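Local coordinates for protein Sso-CP2 metallo-carboxypetidase (Sulfolobus solfataricus, PDB 4MMO) that probably removes residues from the C-terminal end of peptides as a zinc-dependent carboxypeptidase of the M20 family, at residues A[64-69]-A[159-164]; A[185-190]-A[306-311]. One frame throughout, in Å; residues are numbered along the deposited sequence.

Interaction 1 (A[64-69]-A[159-164]); sequences KTLLIY and SVIMEG
Strands 65-69 and 159-161 run parallel, their axes 4.7 Å apart and 25° askew, joined by a ladder of backbone hydrogen bonds. It opens with a weak bond from Ser-159 N to Thr-65 O and tightens to 2.9 Å between Leu-67 N and Ser-159 O; Leu-67 O then accepts from Ile-161 N, and Tyr-69 N points almost along the C=O axis of Ile-161 at 3.0 Å from its O. On one face Ile-68 and Ile-161 lie side by side, CG1 against CG1 at 3.8 Å, while Leu-66 reaches across with CD1 to 4.0 Å from Ile-161 CG2. Beyond the last bridge Met-162, bent at both chi2 and chi3, folds its methyl back over one face of the Tyr-69 ring, CE 4.0 Å from the centroid and 28° off the normal: a CH-pi contact, with the sulfur oblique in a Met-aromatic arrangement. Glu-163 N lies at the edge of the same ring, whose OH is hydrogen-bonded to Glu-134. The chain beyond Met-162 brings Glu-163 to the zinc ion, which it binds with His-71 and Asp-104. The pair sits inside the mixed sheet of the catalytic domain, with strand 128-134 flanking 65-69; helix 417-433 packs on Leu-66 and Ile-161, and helix 383-389 on Leu-67 and Met-162.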
ATOM      1  N   LYS A  64      -4.018 -23.595  47.185  1.00 32.99           N
ATOM      2  CA  LYS A  64      -3.529 -23.016  45.935  1.00 41.89           C
ATOM      3  C   LYS A  64      -4.665 -22.458  45.085  1.00 37.28           C
ATOM      4  O   LYS A  64      -5.760 -23.027  45.044  1.00 39.41           O
ATOM      5  CB  LYS A  64      -2.761 -24.062  45.130  1.00 39.15           C
ATOM      6  CG  LYS A  64      -1.378 -24.369  45.676  1.00 45.85           C
ATOM      7  CD  LYS A  64      -0.730 -25.484  44.884  1.00 52.16           C
ATOM      8  CE  LYS A  64       0.714 -25.706  45.288  1.00 50.15           C
ATOM      9  NZ  LYS A  64       1.377 -26.697  44.396  1.00 38.64           N
ATOM     10  N   THR A  65      -4.388 -21.349  44.403  1.00 38.82           N
ATOM     11  CA  THR A  65      -5.359 -20.711  43.518  1.00 27.68           C
ATOM     12  C   THR A  65      -4.768 -20.541  42.126  1.00 35.89           C
ATOM     13  O   THR A  65      -3.692 -19.959  41.963  1.00 38.37           O
ATOM     14  CB  THR A  65      -5.786 -19.334  44.052  1.00 35.92           C
ATOM     15  OG1 THR A  65      -6.389 -19.489  45.342  1.00 43.63           O
ATOM     16  CG2 THR A  65      -6.784 -18.666  43.107  1.00 44.30           C
ATOM     17  N   LEU A  66      -5.486 -21.050  41.128  1.00 32.10           N
ATOM     18  CA  LEU A  66      -5.074 -20.950  39.737  1.00 29.45           C
ATOM     19  C   LEU A  66      -5.961 -19.965  38.965  1.00 30.33           C
ATOM     20  O   LEU A  66      -7.187 -20.040  39.022  1.00 30.47           O
ATOM     21  CB  LEU A  66      -5.137 -22.334  39.083  1.00 29.06           C
ATOM     22  CG  LEU A  66      -4.854 -22.401  37.580  1.00 36.15           C
ATOM     23  CD1 LEU A  66      -3.408 -22.036  37.282  1.00 40.92           C
ATOM     24  CD2 LEU A  66      -5.189 -23.779  37.036  1.00 34.88           C
ATOM     25  N   LEU A  67      -5.326 -19.045  38.248  1.00 30.53           N
ATOM     26  CA  LEU A  67      -6.023 -18.129  37.352  1.00 30.80           C
ATOM     27  C   LEU A  67      -5.925 -18.662  35.926  1.00 37.08           C
ATOM     28  O   LEU A  67      -4.827 -18.868  35.415  1.00 32.07           O
ATOM     29  CB  LEU A  67      -5.405 -16.727  37.438  1.00 29.48           C
ATOM     30  CG  LEU A  67      -6.026 -15.633  36.558  1.00 35.20           C
ATOM     31  CD1 LEU A  67      -7.501 -15.452  36.867  1.00 37.10           C
ATOM     32  CD2 LEU A  67      -5.290 -14.318  36.746  1.00 33.34           C
ATOM     33  N   ILE A  68      -7.071 -18.899  35.295  1.00 31.28           N
ATOM     34  CA  ILE A  68      -7.101 -19.422  33.930  1.00 34.81           C
ATOM     35  C   ILE A  68      -7.580 -18.349  32.952  1.00 36.95           C
ATOM     36  O   ILE A  68      -8.666 -17.803  33.108  1.00 32.83           O
ATOM     37  CB  ILE A  68      -8.011 -20.665  33.826  1.00 26.37           C
ATOM     38  CG1 ILE A  68      -7.471 -21.776  34.731  1.00 24.94           C
ATOM     39  CG2 ILE A  68      -8.112 -21.144  32.373  1.00 29.12           C
ATOM     40  CD1 ILE A  68      -8.250 -23.077  34.674  1.00 33.83           C
ATOM     41  N   TYR A  69      -6.756 -18.066  31.946  1.00 31.50           N
ATOM     42  CA  TYR A  69      -7.067 -17.066  30.930  1.00 26.07           C
ATOM     43  C   TYR A  69      -7.379 -17.721  29.588  1.00 37.04           C
ATOM     44  O   TYR A  69      -6.649 -18.595  29.123  1.00 31.95           O
ATOM     45  CB  TYR A  69      -5.897 -16.084  30.768  1.00 22.97           C
ATOM     46  CG  TYR A  69      -5.989 -15.196  29.541  1.00 37.31           C
ATOM     47  CD1 TYR A  69      -5.486 -15.618  28.318  1.00 39.05           C
ATOM     48  CD2 TYR A  69      -6.572 -13.936  29.607  1.00 41.36           C
ATOM     49  CE1 TYR A  69      -5.565 -14.819  27.196  1.00 34.86           C
ATOM     50  CE2 TYR A  69      -6.655 -13.123  28.483  1.00 30.97           C
ATOM     51  CZ  TYR A  69      -6.151 -13.572  27.282  1.00 42.41           C
ATOM     52  OH  TYR A  69      -6.230 -12.782  26.157  1.00 40.21           O
ATOM     53  N   SER A 159      -0.709 -18.889  40.598  1.00 35.28           N
ATOM     54  CA  SER A 159      -0.198 -19.151  39.261  1.00 36.63           C
ATOM     55  C   SER A 159      -1.258 -18.854  38.215  1.00 41.97           C
ATOM     56  O   SER A 159      -2.439 -18.724  38.532  1.00 31.38           O
ATOM     57  CB  SER A 159       0.263 -20.602  39.135  1.00 33.66           C
ATOM     58  OG  SER A 159      -0.822 -21.496  39.296  1.00 46.46           O
ATOM     59  N   VAL A 160      -0.818 -18.753  36.967  1.00 34.99           N
ATOM     60  CA  VAL A 160      -1.707 -18.452  35.866  1.00 34.91           C
ATOM     61  C   VAL A 160      -1.350 -19.278  34.642  1.00 35.68           C
ATOM     62  O   VAL A 160      -0.174 -19.485  34.345  1.00 26.99           O
ATOM     63  CB  VAL A 160      -1.660 -16.946  35.507  1.00 46.57           C
ATOM     64  CG1 VAL A 160      -0.228 -16.500  35.227  1.00 40.58           C
ATOM     65  CG2 VAL A 160      -2.561 -16.638  34.321  1.00 35.44           C
ATOM     66  N   ILE A 161      -2.373 -19.757  33.938  1.00 33.42           N
ATOM     67  CA  ILE A 161      -2.168 -20.370  32.633  1.00 31.12           C
ATOM     68  C   ILE A 161      -2.830 -19.514  31.553  1.00 29.40           C
ATOM     69  O   ILE A 161      -3.979 -19.089  31.689  1.00 34.00           O
ATOM     70  CB  ILE A 161      -2.651 -21.844  32.581  1.00 37.99           C
ATOM     71  CG1 ILE A 161      -4.153 -21.956  32.846  1.00 41.09           C
ATOM     72  CG2 ILE A 161      -1.861 -22.690  33.599  1.00 41.45           C
ATOM     73  CD1 ILE A 161      -4.719 -23.323  32.506  1.00 33.33           C
ATOM     74  N   MET A 162      -2.079 -19.242  30.492  1.00 36.67           N
ATOM     75  CA  MET A 162      -2.555 -18.385  29.418  1.00 39.71           C
ATOM     76  C   MET A 162      -3.444 -19.186  28.466  1.00 27.10           C
ATOM     77  O   MET A 162      -3.899 -20.274  28.820  1.00 31.87           O
ATOM     78  CB  MET A 162      -1.371 -17.747  28.695  1.00 31.69           C
ATOM     79  CG  MET A 162      -0.526 -16.852  29.586  1.00 31.59           C
ATOM     80  SD  MET A 162      -1.472 -15.557  30.421  1.00 42.05           S
ATOM     81  CE  MET A 162      -2.078 -14.633  29.003  1.00 36.73           C
ATOM     82  N   GLU A 163      -3.699 -18.650  27.272  1.00 32.56           N
ATOM     83  CA  GLU A 163      -4.731 -19.205  26.397  1.00 40.72           C
ATOM     84  C   GLU A 163      -4.428 -20.653  26.000  1.00 40.59           C
ATOM     85  O   GLU A 163      -5.341 -21.431  25.714  1.00 38.09           O
ATOM     86  CB  GLU A 163      -4.964 -18.306  25.161  1.00 29.82           C
ATOM     87  CG  GLU A 163      -4.043 -18.529  23.963  1.00 38.54           C
ATOM     88  CD  GLU A 163      -4.509 -17.774  22.710  1.00 41.92           C
ATOM     89  OE1 GLU A 163      -4.854 -18.428  21.705  1.00 48.63           O
ATOM     90  OE2 GLU A 163      -4.550 -16.529  22.712  1.00 44.63           O
ATOM     91  N   GLY A 164      -3.149 -21.011  26.002  1.00 35.64           N
ATOM     92  CA  GLY A 164      -2.734 -22.372  25.710  1.00 28.65           C
ATOM     93  C   GLY A 164      -1.920 -22.490  24.437  1.00 43.86           C
ATOM     94  O   GLY A 164      -1.614 -21.489  23.785  1.00 52.36           O
TER

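Interaction 2 (A[185-190]-A[306-311]); sequences VELVLD and AKLDFR. With SO4 (sulfate ion), chain D.
Lys-307 NZ is gripped by two hydrogen bonds, both to carbonyl oxygens of the second subunit, those of Gly-293 and Gly-295. Glu-186 runs alongside the lysine, pointing the same way, but its OE2 stays 4.1 Å from Lys-307 NZ, beyond a salt bridge, and lies nearer the aliphatic CE, at 3.6 Å; the nearby opposite charge would be expected to favour the protonated amine. Beneath them the antiparallel backbones make two hydrogen-bonded pairs around this non-hydrogen-bonded one. Val-185 and Leu-308 exchange two bonds of 2.7 Å, N to O in each direction, and Leu-187 and Ala-306 exchange two more, slightly longer. The other face is apolar: Leu-187 and Leu-308 cross obliquely, CD1 to CD1 at 4.1 Å, and Val-185 brings CG2 to the edge of the Phe-310 ring. Farther along, Arg-311 NE is in a salt bridge with Asp-309 OD2, its hydrogen bond weak, while NH1 donates to O4 of a sulfate, probably from the crystallisation liquor, at 2.7 Å; His-197 of the second subunit also bonds this ion. The polar face here meets the partner subunit and the apolar one helix 207-218: an antiparallel sheet backed by a helix, as expected for the M20 dimerisation domain.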
ATOM      1  N   VAL A 185       2.435   0.768  15.357  1.00 40.02           N
ATOM      2  CA  VAL A 185       2.576   2.186  15.062  1.00 32.33           C
ATOM      3  C   VAL A 185       2.107   2.482  13.646  1.00 40.74           C
ATOM      4  O   VAL A 185       2.355   1.703  12.723  1.00 47.71           O
ATOM      5  CB  VAL A 185       4.035   2.647  15.225  1.00 40.71           C
ATOM      6  CG1 VAL A 185       4.231   4.068  14.696  1.00 51.15           C
ATOM      7  CG2 VAL A 185       4.444   2.569  16.683  1.00 47.09           C
ATOM      8  N   GLU A 186       1.420   3.607  13.489  1.00 34.28           N
ATOM      9  CA  GLU A 186       1.053   4.104  12.172  1.00 32.88           C
ATOM     10  C   GLU A 186       1.657   5.480  11.954  1.00 35.15           C
ATOM     11  O   GLU A 186       1.496   6.372  12.786  1.00 37.37           O
ATOM     12  CB  GLU A 186      -0.459   4.177  12.014  1.00 31.91           C
ATOM     13  CG  GLU A 186      -0.877   4.824  10.702  1.00 67.57           C
ATOM     14  CD  GLU A 186      -2.306   4.514  10.320  1.00 73.59           C
ATOM     15  OE1 GLU A 186      -3.178   4.507  11.217  1.00 71.13           O
ATOM     16  OE2 GLU A 186      -2.555   4.271   9.121  1.00 83.59           O
ATOM     17  N   LEU A 187       2.370   5.634  10.842  1.00 31.75           N
ATOM     18  CA  LEU A 187       2.938   6.918  10.457  1.00 31.81           C
ATOM     19  C   LEU A 187       2.106   7.483   9.325  1.00 50.96           C
ATOM     20  O   LEU A 187       1.754   6.761   8.399  1.00 37.85           O
ATOM     21  CB  LEU A 187       4.382   6.756   9.987  1.00 38.30           C
ATOM     22  CG  LEU A 187       5.366   6.132  10.974  1.00 36.83           C
ATOM     23  CD1 LEU A 187       6.752   6.061  10.352  1.00 37.17           C
ATOM     24  CD2 LEU A 187       5.400   6.920  12.274  1.00 46.87           C
ATOM     25  N   VAL A 188       1.791   8.771   9.405  1.00 47.66           N
ATOM     26  CA  VAL A 188       0.996   9.426   8.378  1.00 43.89           C
ATOM     27  C   VAL A 188       1.608  10.763   7.986  1.00 47.30           C
ATOM     28  O   VAL A 188       1.996  11.557   8.844  1.00 46.85           O
ATOM     29  CB  VAL A 188      -0.455   9.661   8.844  1.00 50.35           C
ATOM     30  CG1 VAL A 188      -1.284  10.275   7.724  1.00 43.09           C
ATOM     31  CG2 VAL A 188      -1.085   8.355   9.311  1.00 40.96           C
ATOM     32  N   LEU A 189       1.695  10.992   6.680  1.00 38.88           N
ATOM     33  CA  LEU A 189       2.082  12.283   6.135  1.00 46.72           C
ATOM     34  C   LEU A 189       0.925  12.799   5.302  1.00 53.60           C
ATOM     35  O   LEU A 189       0.311  12.043   4.551  1.00 47.80           O
ATOM     36  CB  LEU A 189       3.330  12.160   5.258  1.00 37.14           C
ATOM     37  CG  LEU A 189       4.616  11.673   5.919  1.00 46.66           C
ATOM     38  CD1 LEU A 189       5.730  11.606   4.887  1.00 44.26           C
ATOM     39  CD2 LEU A 189       5.010  12.574   7.072  1.00 45.72           C
ATOM     40  N   ASP A 190       0.619  14.083   5.452  1.00 43.66           N
ATOM     41  CA  ASP A 190      -0.412  14.725   4.652  1.00 53.75           C
ATOM     42  C   ASP A 190       0.070  16.127   4.306  1.00 49.45           C
ATOM     43  O   ASP A 190       0.140  16.994   5.176  1.00 48.48           O
ATOM     44  CB  ASP A 190      -1.736  14.772   5.414  1.00 51.30           C
ATOM     45  CG  ASP A 190      -2.928  14.939   4.496  1.00 74.69           C
ATOM     46  OD1 ASP A 190      -2.788  15.634   3.469  1.00 80.22           O
ATOM     47  OD2 ASP A 190      -3.999  14.369   4.791  1.00 76.47           O
ATOM     48  N   ALA A 306       2.102   4.479   6.657  1.00 40.91           N
ATOM     49  CA  ALA A 306       2.713   3.175   6.842  1.00 34.84           C
ATOM     50  C   ALA A 306       2.353   2.637   8.222  1.00 39.71           C
ATOM     51  O   ALA A 306       2.123   3.409   9.153  1.00 40.25           O
ATOM     52  CB  ALA A 306       4.221   3.283   6.695  1.00 30.57           C
ATOM     53  N   LYS A 307       2.298   1.312   8.341  1.00 33.49           N
ATOM     54  CA  LYS A 307       1.997   0.649   9.599  1.00 35.80           C
ATOM     55  C   LYS A 307       3.150  -0.265   9.997  1.00 35.99           C
ATOM     56  O   LYS A 307       3.580  -1.115   9.215  1.00 39.97           O
ATOM     57  CB  LYS A 307       0.702  -0.154   9.485  1.00 40.20           C
ATOM     58  CG  LYS A 307      -0.548   0.702   9.463  1.00 48.15           C
ATOM     59  CD  LYS A 307      -1.806  -0.146   9.348  1.00 51.05           C
ATOM     60  CE  LYS A 307      -3.026   0.712   9.046  1.00 65.92           C
ATOM     61  NZ  LYS A 307      -4.063   0.618  10.110  1.00 51.63           N
ATOM     62  N   LEU A 308       3.640  -0.078  11.218  1.00 36.51           N
ATOM     63  CA  LEU A 308       4.785  -0.821  11.727  1.00 34.97           C
ATOM     64  C   LEU A 308       4.399  -1.593  12.976  1.00 41.95           C
ATOM     65  O   LEU A 308       3.633  -1.100  13.808  1.00 43.04           O
ATOM     66  CB  LEU A 308       5.929   0.133  12.080  1.00 40.48           C
ATOM     67  CG  LEU A 308       6.332   1.167  11.028  1.00 43.62           C
ATOM     68  CD1 LEU A 308       7.267   2.196  11.642  1.00 50.86           C
ATOM     69  CD2 LEU A 308       6.988   0.493   9.838  1.00 42.79           C
ATOM     70  N   ASP A 309       4.926  -2.806  13.098  1.00 32.57           N
ATOM     71  CA  ASP A 309       4.833  -3.553  14.341  1.00 41.92           C
ATOM     72  C   ASP A 309       6.243  -3.912  14.796  1.00 38.07           C
ATOM     73  O   ASP A 309       7.069  -4.360  13.998  1.00 39.15           O
ATOM     74  CB  ASP A 309       3.957  -4.801  14.174  1.00 39.36           C
ATOM     75  CG  ASP A 309       4.637  -5.899  13.376  1.00 40.92           C
ATOM     76  OD1 ASP A 309       4.764  -5.751  12.144  1.00 47.14           O
ATOM     77  OD2 ASP A 309       5.034  -6.919  13.981  1.00 44.25           O
ATOM     78  N   PHE A 310       6.517  -3.670  16.075  1.00 37.47           N
ATOM     79  CA  PHE A 310       7.788  -4.031  16.688  1.00 30.44           C
ATOM     80  C   PHE A 310       7.553  -5.200  17.633  1.00 40.01           C
ATOM     81  O   PHE A 310       6.775  -5.075  18.575  1.00 39.06           O
ATOM     82  CB  PHE A 310       8.355  -2.871  17.514  1.00 38.86           C
ATOM     83  CG  PHE A 310       8.733  -1.650  16.712  1.00 36.27           C
ATOM     84  CD1 PHE A 310       7.780  -0.709  16.359  1.00 38.85           C
ATOM     85  CD2 PHE A 310      10.051  -1.427  16.350  1.00 40.61           C
ATOM     86  CE1 PHE A 310       8.134   0.421  15.639  1.00 32.62           C
ATOM     87  CE2 PHE A 310      10.407  -0.302  15.633  1.00 42.51           C
ATOM     88  CZ  PHE A 310       9.447   0.624  15.278  1.00 40.02           C
ATOM     89  N   ARG A 311       8.212  -6.329  17.388  1.00 38.74           N
ATOM     90  CA  ARG A 311       8.173  -7.443  18.332  1.00 29.66           C
ATOM     91  C   ARG A 311       9.327  -7.268  19.302  1.00 27.91           C
ATOM     92  O   ARG A 311      10.461  -7.031  18.887  1.00 29.91           O
ATOM     93  CB  ARG A 311       8.294  -8.783  17.615  1.00 34.44           C
ATOM     94  CG  ARG A 311       7.228  -9.026  16.574  1.00 36.71           C
ATOM     95  CD  ARG A 311       5.881  -9.320  17.199  1.00 40.11           C
ATOM     96  NE  ARG A 311       4.855  -9.460  16.170  1.00 44.88           N
ATOM     97  CZ  ARG A 311       3.689 -10.068  16.344  1.00 49.21           C
ATOM     98  NH1 ARG A 311       3.379 -10.612  17.513  1.00 44.41           N
ATOM     99  NH2 ARG A 311       2.829 -10.139  15.338  1.00 53.49           N
TER
HETATM  100  S   SO4 D 502       0.009 -12.640  17.746  1.00104.96           S
HETATM  101  O1  SO4 D 502      -0.414 -11.890  16.569  1.00111.39           O
HETATM  102  O2  SO4 D 502      -1.072 -12.662  18.746  1.00113.39           O
HETATM  103  O3  SO4 D 502       0.421 -13.957  17.241  1.00 74.18           O
HETATM  104  O4  SO4 D 502       1.169 -12.009  18.364  1.00 99.02           O

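In the fold
Both contacts are buried strand pairings, yet they belong to different sheets on opposite sides of the chain's centre, with nearest atoms about 11 Å apart and no touch. Interaction 1 is a parallel pair deep in the catalytic domain, enclosed by elements of its own chain, and it leads directly into the metal site. Interaction 2 is an antiparallel pair in the dimerisation region, away from the annotated zinc ligands. Its place shows in its chemistry: one side of the sheet carries charged residues that bond to the second subunit, whereas, apart from the backbone ladder, the side chains of 64-69 and 159-164 meet through aliphatic groups and a methionine methyl over a tyrosine ring, and no other protein chain touches them.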